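Local coordinates for Sqt1 (Chaetomium thermophilum, PDB 4ZOY), which probably acts as a dedicated chaperone that captures a newly made ribosomal protein during its translation, using a WD40-repeat beta-propeller, at residues A[25-37]-A[43-55]; A[245-257]-A[266-278]. All coordinates share one frame; numbering follows the deposited sequence.

Contact 1 (A[25-37]-A[43-55]); sequences PLYPNIVATGGSE and APGKGYVLDISAA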
# COMPACT_ATOMS: atom_id res chain seq x y z
N PRO A 25 8.79 1.29 11.03
CA PRO A 25 8.50 2.73 10.99
C PRO A 25 9.56 3.62 11.64
O PRO A 25 9.60 4.81 11.34
CB PRO A 25 7.17 2.84 11.76
CG PRO A 25 7.13 1.65 12.64
CD PRO A 25 7.80 0.55 11.83
N LEU A 26 10.39 3.05 12.51
CA LEU A 26 11.44 3.82 13.17
C LEU A 26 12.82 3.56 12.55
O LEU A 26 13.68 4.44 12.57
CB LEU A 26 11.50 3.49 14.65
CG LEU A 26 10.22 3.67 15.46
CD1 LEU A 26 10.49 3.36 16.92
CD2 LEU A 26 9.66 5.08 15.29
N TYR A 27 13.01 2.36 12.02
CA TYR A 27 14.32 1.94 11.54
C TYR A 27 14.20 1.47 10.09
O TYR A 27 13.90 0.30 9.83
CB TYR A 27 14.88 0.83 12.43
CG TYR A 27 14.78 1.17 13.90
CD1 TYR A 27 15.50 2.23 14.43
CD2 TYR A 27 13.96 0.44 14.75
CE1 TYR A 27 15.41 2.56 15.77
CE2 TYR A 27 13.87 0.76 16.10
CZ TYR A 27 14.59 1.82 16.59
OH TYR A 27 14.50 2.14 17.93
N PRO A 28 14.43 2.39 9.14
CA PRO A 28 14.17 2.12 7.72
C PRO A 28 15.04 1.00 7.17
O PRO A 28 14.72 0.42 6.13
CB PRO A 28 14.50 3.45 7.03
CG PRO A 28 14.58 4.47 8.13
CD PRO A 28 14.95 3.75 9.37
N ASN A 29 16.13 0.69 7.86
CA ASN A 29 17.01 -0.40 7.42
C ASN A 29 16.41 -1.79 7.67
O ASN A 29 16.89 -2.78 7.12
CB ASN A 29 18.36 -0.29 8.12
CG ASN A 29 18.24 -0.35 9.63
OD1 ASN A 29 17.56 0.48 10.24
ND2 ASN A 29 18.87 -1.35 10.24
N ILE A 30 15.38 -1.86 8.50
CA ILE A 30 14.76 -3.14 8.80
C ILE A 30 13.55 -3.33 7.89
O ILE A 30 12.56 -2.60 7.99
CB ILE A 30 14.34 -3.23 10.27
CG1 ILE A 30 15.57 -3.05 11.17
CG2 ILE A 30 13.65 -4.56 10.56
CD1 ILE A 30 15.28 -3.18 12.64
N VAL A 31 13.67 -4.30 6.99
CA VAL A 31 12.67 -4.54 5.96
C VAL A 31 12.32 -6.03 5.91
O VAL A 31 13.22 -6.87 5.95
CB VAL A 31 13.17 -4.07 4.59
CG1 VAL A 31 12.20 -4.44 3.50
CG2 VAL A 31 13.42 -2.57 4.60
N ALA A 32 11.03 -6.33 5.83
CA ALA A 32 10.55 -7.70 5.67
C ALA A 32 10.01 -7.92 4.26
O ALA A 32 9.34 -7.05 3.71
CB ALA A 32 9.48 -8.01 6.70
N THR A 33 10.30 -9.08 3.69
CA THR A 33 9.83 -9.42 2.35
C THR A 33 9.15 -10.77 2.38
O THR A 33 9.49 -11.62 3.20
CB THR A 33 10.98 -9.41 1.32
OG1 THR A 33 11.99 -10.34 1.71
CG2 THR A 33 11.60 -8.02 1.23
N GLY A 34 8.18 -10.98 1.51
CA GLY A 34 7.38 -12.19 1.59
C GLY A 34 6.80 -12.58 0.24
O GLY A 34 6.41 -11.74 -0.57
N GLY A 35 6.72 -13.89 -0.00
CA GLY A 35 6.10 -14.32 -1.24
C GLY A 35 5.89 -15.81 -1.37
O GLY A 35 5.62 -16.52 -0.38
N SER A 36 6.03 -16.26 -2.61
CA SER A 36 5.74 -17.63 -3.01
C SER A 36 7.04 -18.40 -3.21
O SER A 36 8.02 -17.85 -3.71
CB SER A 36 4.91 -17.64 -4.29
OG SER A 36 4.86 -18.94 -4.86
N GLU A 37 7.05 -19.68 -2.84
CA GLU A 37 8.24 -20.49 -3.04
C GLU A 37 8.16 -21.34 -4.29
O GLU A 37 9.07 -22.13 -4.56
CB GLU A 37 8.50 -21.37 -1.82
CG GLU A 37 8.96 -20.59 -0.60
CD GLU A 37 10.36 -20.03 -0.75
OE1 GLU A 37 10.53 -18.98 -1.41
OE2 GLU A 37 11.30 -20.63 -0.19
N ALA A 43 3.01 -25.38 -3.05
CA ALA A 43 4.20 -24.60 -2.72
C ALA A 43 3.92 -23.66 -1.54
O ALA A 43 2.92 -22.95 -1.54
CB ALA A 43 4.68 -23.80 -3.92
N PRO A 44 4.79 -23.69 -0.54
CA PRO A 44 4.60 -22.88 0.67
C PRO A 44 4.93 -21.41 0.43
O PRO A 44 5.46 -21.05 -0.62
CB PRO A 44 5.57 -23.50 1.67
CG PRO A 44 6.67 -24.05 0.80
CD PRO A 44 6.01 -24.52 -0.45
N GLY A 45 4.61 -20.58 1.41
CA GLY A 45 5.03 -19.20 1.39
C GLY A 45 6.27 -19.07 2.25
O GLY A 45 6.57 -19.93 3.08
N LYS A 46 7.01 -17.98 2.05
CA LYS A 46 8.23 -17.74 2.79
C LYS A 46 8.44 -16.25 2.93
O LYS A 46 8.20 -15.48 1.99
CB LYS A 46 9.43 -18.38 2.08
CG LYS A 46 10.76 -18.21 2.79
CD LYS A 46 10.88 -19.18 3.95
CE LYS A 46 12.31 -19.23 4.48
NZ LYS A 46 12.47 -20.28 5.53
N GLY A 47 8.93 -15.85 4.09
CA GLY A 47 9.29 -14.47 4.31
C GLY A 47 10.67 -14.35 4.92
O GLY A 47 11.21 -15.32 5.48
N TYR A 48 11.24 -13.17 4.82
CA TYR A 48 12.54 -12.87 5.40
C TYR A 48 12.54 -11.49 6.01
O TYR A 48 11.80 -10.60 5.57
CB TYR A 48 13.64 -12.97 4.34
CG TYR A 48 13.88 -14.36 3.81
CD1 TYR A 48 14.69 -15.25 4.51
CD2 TYR A 48 13.31 -14.77 2.61
CE1 TYR A 48 14.92 -16.53 4.02
CE2 TYR A 48 13.53 -16.05 2.12
CZ TYR A 48 14.34 -16.92 2.83
OH TYR A 48 14.57 -18.19 2.34
N VAL A 49 13.38 -11.28 7.02
CA VAL A 49 13.66 -9.94 7.48
C VAL A 49 15.10 -9.61 7.12
O VAL A 49 16.00 -10.41 7.35
CB VAL A 49 13.45 -9.77 8.99
CG1 VAL A 49 13.71 -8.32 9.39
CG2 VAL A 49 12.03 -10.18 9.36
N LEU A 50 15.29 -8.43 6.54
CA LEU A 50 16.60 -8.00 6.08
C LEU A 50 17.05 -6.77 6.82
O LEU A 50 16.22 -5.99 7.30
CB LEU A 50 16.58 -7.71 4.58
CG LEU A 50 15.97 -8.78 3.68
CD1 LEU A 50 15.79 -8.26 2.27
CD2 LEU A 50 16.85 -10.02 3.67
N ASP A 51 18.37 -6.59 6.93
CA ASP A 51 18.98 -5.37 7.44
C ASP A 51 19.76 -4.72 6.31
O ASP A 51 20.86 -5.15 5.96
CB ASP A 51 19.90 -5.68 8.63
CG ASP A 51 20.40 -4.42 9.31
OD1 ASP A 51 20.36 -3.33 8.70
OD2 ASP A 51 20.86 -4.52 10.47
N ILE A 52 19.17 -3.67 5.74
CA ILE A 52 19.67 -3.04 4.52
C ILE A 52 20.89 -2.14 4.81
O ILE A 52 21.60 -1.71 3.89
CB ILE A 52 18.49 -2.28 3.81
CG1 ILE A 52 17.77 -3.20 2.83
CG2 ILE A 52 18.94 -1.04 3.05
CD1 ILE A 52 17.15 -4.41 3.43
N SER A 53 21.17 -1.89 6.08
CA SER A 53 22.32 -1.06 6.44
C SER A 53 23.63 -1.74 6.02
O SER A 53 24.67 -1.09 5.94
CB SER A 53 22.33 -0.77 7.93
OG SER A 53 22.64 -1.93 8.68
N ALA A 54 23.57 -3.04 5.74
CA ALA A 54 24.73 -3.79 5.27
C ALA A 54 25.07 -3.46 3.82
O ALA A 54 26.11 -3.87 3.31
CB ALA A 54 24.49 -5.28 5.43
N ALA A 55 24.19 -2.72 3.15
CA ALA A 55 24.41 -2.35 1.75
C ALA A 55 25.46 -1.25 1.64
O ALA A 55 25.20 -0.09 1.97
CB ALA A 55 23.10 -1.90 1.11
O HOH W 1 3.18 -20.42 -2.92
O HOH W 2 13.46 -19.30 0.23

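Contact 2 (A[245-257]-A[266-278]); sequences RFAVEGGLFSVAV and VGGAGGQIKIVGL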
# COMPACT_ATOMS: atom_id res chain seq x y z
N ARG A 245 -24.45 6.65 -9.98
CA ARG A 245 -23.46 7.70 -10.11
C ARG A 245 -22.11 7.22 -9.55
O ARG A 245 -21.06 7.82 -9.79
CB ARG A 245 -23.96 8.98 -9.42
CG ARG A 245 -22.94 10.07 -9.23
CD ARG A 245 -22.30 10.39 -10.57
NE ARG A 245 -21.23 11.35 -10.42
CZ ARG A 245 -20.52 11.84 -11.43
NH1 ARG A 245 -20.75 11.42 -12.66
NH2 ARG A 245 -19.55 12.73 -11.20
N PHE A 246 -22.14 6.09 -8.84
CA PHE A 246 -20.94 5.57 -8.21
C PHE A 246 -20.39 4.34 -8.90
O PHE A 246 -19.18 4.11 -8.91
CB PHE A 246 -21.22 5.23 -6.74
CG PHE A 246 -20.03 4.67 -6.02
CD1 PHE A 246 -18.98 5.51 -5.69
CD2 PHE A 246 -19.94 3.32 -5.70
CE1 PHE A 246 -17.86 5.04 -5.04
CE2 PHE A 246 -18.80 2.83 -5.04
CZ PHE A 246 -17.77 3.70 -4.72
N ALA A 247 -21.28 3.53 -9.47
CA ALA A 247 -20.94 2.21 -9.98
C ALA A 247 -19.82 2.23 -11.01
O ALA A 247 -19.89 2.92 -12.02
CB ALA A 247 -22.18 1.56 -10.58
N VAL A 248 -18.78 1.44 -10.75
CA VAL A 248 -17.69 1.27 -11.69
C VAL A 248 -17.73 -0.16 -12.21
O VAL A 248 -17.32 -1.08 -11.53
CB VAL A 248 -16.31 1.57 -11.05
CG1 VAL A 248 -15.19 1.22 -12.02
CG2 VAL A 248 -16.22 3.02 -10.66
N GLU A 249 -18.25 -0.34 -13.42
CA GLU A 249 -18.40 -1.68 -13.97
C GLU A 249 -17.06 -2.38 -14.11
O GLU A 249 -16.13 -1.85 -14.74
CB GLU A 249 -19.12 -1.64 -15.32
CG GLU A 249 -19.41 -3.02 -15.89
CD GLU A 249 -20.35 -2.98 -17.08
OE1 GLU A 249 -20.37 -1.96 -17.81
OE2 GLU A 249 -21.09 -3.97 -17.29
N GLY A 250 -16.95 -3.56 -13.51
CA GLY A 250 -15.73 -4.34 -13.56
C GLY A 250 -15.01 -4.35 -12.22
O GLY A 250 -14.09 -5.14 -12.01
N GLY A 251 -15.43 -3.48 -11.31
CA GLY A 251 -14.93 -3.52 -9.95
C GLY A 251 -14.00 -2.41 -9.51
O GLY A 251 -13.51 -1.61 -10.31
N LEU A 252 -13.77 -2.35 -8.21
CA LEU A 252 -12.83 -1.40 -7.61
C LEU A 252 -11.58 -2.13 -7.11
O LEU A 252 -11.68 -3.24 -6.58
CB LEU A 252 -13.48 -0.63 -6.46
CG LEU A 252 -14.65 0.27 -6.86
CD1 LEU A 252 -15.30 0.82 -5.59
CD2 LEU A 252 -14.22 1.40 -7.79
N PHE A 253 -10.43 -1.48 -7.25
CA PHE A 253 -9.14 -2.13 -7.01
C PHE A 253 -8.18 -1.32 -6.16
O PHE A 253 -7.15 -1.83 -5.72
CB PHE A 253 -8.47 -2.45 -8.35
CG PHE A 253 -9.31 -3.34 -9.22
CD1 PHE A 253 -9.51 -4.66 -8.87
CD2 PHE A 253 -9.91 -2.85 -10.37
CE1 PHE A 253 -10.30 -5.50 -9.66
CE2 PHE A 253 -10.70 -3.68 -11.16
CZ PHE A 253 -10.89 -5.00 -10.80
N SER A 254 -8.51 -0.05 -5.93
CA SER A 254 -7.62 0.83 -5.15
C SER A 254 -8.42 1.87 -4.38
O SER A 254 -9.56 2.19 -4.74
CB SER A 254 -6.59 1.50 -6.07
OG SER A 254 -7.24 2.23 -7.11
N VAL A 255 -7.82 2.39 -3.32
CA VAL A 255 -8.48 3.34 -2.44
C VAL A 255 -7.43 4.16 -1.71
O VAL A 255 -6.35 3.65 -1.38
CB VAL A 255 -9.44 2.61 -1.45
CG1 VAL A 255 -8.67 1.68 -0.52
CG2 VAL A 255 -10.26 3.60 -0.63
N ALA A 256 -7.74 5.43 -1.48
CA ALA A 256 -6.86 6.34 -0.77
C ALA A 256 -7.71 7.41 -0.10
O ALA A 256 -8.76 7.81 -0.60
CB ALA A 256 -5.83 6.97 -1.71
N VAL A 257 -7.25 7.87 1.07
CA VAL A 257 -7.94 8.93 1.80
C VAL A 257 -7.07 10.19 1.82
O VAL A 257 -5.86 10.09 1.96
CB VAL A 257 -8.30 8.47 3.23
CG1 VAL A 257 -9.00 9.60 3.99
CG2 VAL A 257 -9.20 7.25 3.18
N VAL A 266 -11.60 6.27 -4.82
CA VAL A 266 -11.58 4.86 -5.19
C VAL A 266 -11.25 4.75 -6.66
O VAL A 266 -11.62 5.61 -7.46
CB VAL A 266 -12.91 4.12 -4.88
CG1 VAL A 266 -13.23 4.23 -3.39
CG2 VAL A 266 -14.07 4.68 -5.71
N GLY A 267 -10.51 3.71 -7.01
CA GLY A 267 -10.07 3.52 -8.38
C GLY A 267 -10.44 2.13 -8.83
O GLY A 267 -10.40 1.18 -8.06
N GLY A 268 -10.84 2.01 -10.09
CA GLY A 268 -11.30 0.73 -10.56
C GLY A 268 -11.14 0.49 -12.04
O GLY A 268 -10.29 1.08 -12.69
N ALA A 269 -11.98 -0.39 -12.56
CA ALA A 269 -11.91 -0.80 -13.96
C ALA A 269 -12.12 0.37 -14.91
O ALA A 269 -12.76 1.37 -14.57
CB ALA A 269 -12.94 -1.89 -14.23
N GLY A 270 -11.57 0.25 -16.12
CA GLY A 270 -11.81 1.23 -17.16
C GLY A 270 -11.17 2.58 -16.93
O GLY A 270 -11.49 3.56 -17.61
N GLY A 271 -10.27 2.64 -15.96
CA GLY A 271 -9.62 3.90 -15.63
C GLY A 271 -10.44 4.80 -14.73
O GLY A 271 -10.09 5.96 -14.54
N GLN A 272 -11.53 4.28 -14.18
CA GLN A 272 -12.45 5.14 -13.44
C GLN A 272 -11.98 5.42 -12.02
O GLN A 272 -11.43 4.53 -11.34
CB GLN A 272 -13.84 4.54 -13.38
CG GLN A 272 -14.53 4.50 -14.74
CD GLN A 272 -16.02 4.29 -14.62
OE1 GLN A 272 -16.76 5.19 -14.20
NE2 GLN A 272 -16.48 3.09 -14.96
N ILE A 273 -12.18 6.66 -11.61
CA ILE A 273 -11.91 7.11 -10.26
C ILE A 273 -13.13 7.85 -9.75
O ILE A 273 -13.72 8.64 -10.48
CB ILE A 273 -10.69 8.04 -10.19
CG1 ILE A 273 -9.44 7.34 -10.71
CG2 ILE A 273 -10.47 8.54 -8.76
CD1 ILE A 273 -8.31 8.26 -11.02
N LYS A 274 -13.54 7.58 -8.51
CA LYS A 274 -14.62 8.32 -7.87
C LYS A 274 -14.11 8.99 -6.61
O LYS A 274 -13.37 8.37 -5.84
CB LYS A 274 -15.80 7.41 -7.53
CG LYS A 274 -16.41 6.65 -8.69
CD LYS A 274 -17.25 7.57 -9.54
CE LYS A 274 -17.81 6.85 -10.77
NZ LYS A 274 -18.74 7.75 -11.52
N ILE A 275 -14.49 10.25 -6.41
CA ILE A 275 -14.15 11.01 -5.20
C ILE A 275 -15.41 11.14 -4.34
O ILE A 275 -16.42 11.65 -4.82
CB ILE A 275 -13.60 12.41 -5.52
CG1 ILE A 275 -12.48 12.33 -6.57
CG2 ILE A 275 -13.11 13.10 -4.25
CD1 ILE A 275 -11.29 11.45 -6.15
N VAL A 276 -15.34 10.67 -3.09
CA VAL A 276 -16.50 10.63 -2.21
C VAL A 276 -16.20 11.37 -0.92
O VAL A 276 -15.11 11.24 -0.35
CB VAL A 276 -16.91 9.18 -1.89
CG1 VAL A 276 -18.10 9.14 -0.93
CG2 VAL A 276 -17.26 8.43 -3.16
N GLY A 277 -17.15 12.17 -0.44
CA GLY A 277 -16.95 12.90 0.79
C GLY A 277 -17.05 12.04 2.04
O GLY A 277 -17.82 11.07 2.10
N LEU A 278 -16.25 12.40 3.04
CA LEU A 278 -16.26 11.74 4.35
C LEU A 278 -16.64 12.74 5.42
O LEU A 278 -16.38 13.93 5.28
CB LEU A 278 -14.89 11.17 4.68
CG LEU A 278 -14.33 10.10 3.75
CD1 LEU A 278 -12.92 9.76 4.23
CD2 LEU A 278 -15.23 8.88 3.70
O HOH W 3 -18.86 2.07 -15.12
O HOH W 4 -15.57 0.63 -15.98

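Contact 1 (A[25-37]-A[43-55])
Asn29 and Asp51 meet at one end of an antiparallel beta hairpin, strands 30-36 and 45-51, the two middle strands of a four-stranded WD40 propeller blade. Their side chains run alongside each other from neighbouring positions of the two segments. Asn29 ND2 gives a nearly straight bond of 2.9 Å to Asp51 OD1, reaching the oxygen from above the carboxylate plane, with amide and carboxylate turned 53° apart. Asp51 CG stands anti to the backbone N (chi1 -172°), which leaves the carboxylate beside the Asn29 amide, with OD1 also near the N-H of Ser53. Asp51 OD1 also accepts from Ser53 N, closing an Asx turn, and from Ser53 OG at 2.7 Å; three donors therefore grip this one oxygen. Just beside this cluster, Ile52 N bonds to Asn29 O at 2.8 Å on a lone pair in the carbonyl plane.

From here paired backbone bonds run through Val31-Leu50, Thr33-Tyr48 and Gly35-Lys46. On one face Ile30 CG2 packs on Val49 CG1 at 3.9 Å, and Ala32 on this face also touches Phe97 of strand 92-97. On the other, Val31 CB lies against Ile52 CD1, and Ile52 reaches strand 468-473. Gly34 and Gly47 pair with CA atoms 4.0 Å apart.

At the far end Glu37 lays its carboxyl carbon CD over Lys46 CB at 3.4 Å, while the Lys46 chain bends away and its NZ makes salt bridges to Glu84 and Asp86. Glu37 OE1 takes the backbone N of Lys15, and a water donates to Glu37 OE2 while accepting from Tyr48 OH, 2.6 Å from each oxygen.

Contact 2 (A[245-257]-A[266-278])
Lys274 reaches across to the loop 245-251, which leads into strand 252-257, the first strand of another four-stranded WD40 blade. Lys274 CB sits 4.0 Å from Phe246 CE1, and its CG touches Phe246 CD1 and, on the Val248 side, the CG2 methyl. A bend at chi2 (-75°) then directs the chain along the loop backbone: CD and CE pass the carbonyls of Arg245 and Phe246, and Lys274 NZ donates to Arg245 O at 2.9 Å from above the carbonyl plane. NZ also bonds to Ser323 OG, on the neighbouring strand 320-324, and lies over one face of the Arg245 guanidinium.

The Phe246 ring packs against the sheet, its CE1 3.9 Å from both Val266 CG2 and Val276 CG2. Beyond it, Val248 spreads its methyls over Ala269 and Gln272. Gln272 NE2 donates to two waters, one accepting from Glu249 N, the other donating to Glu249 O.

Strand 252-257 pairs antiparallel with 266-268 through a classic beta bulge: Phe253 and Ser254 both face Gly267, whose O accepts from Phe253 N at 2.8 Å and from Ser254 N at 3.1 Å. Ser254 OG bonds to Ile331 O in the next blade and lies 3.4 Å from Gly267 CA, where the glycine has no side chain.

Overall arrangement
Both contacts belong to the same ring of antiparallel four-stranded blades, on opposite sides of the chain's centre. Their centres are 32 Å apart and their nearest atoms about 18 Å, and they do not touch. Each centre lies about 16 Å from the centre of the chain. Contact 1 closes along the sequence before contact 2 opens. They sample different parts of a blade: contact 1 joins the second and third strands, whereas contact 2 joins the first strand and its incoming loop to the second and third. Each also meets the following blade, contact 1 through strand 92-97 and contact 2 through strand 331-336.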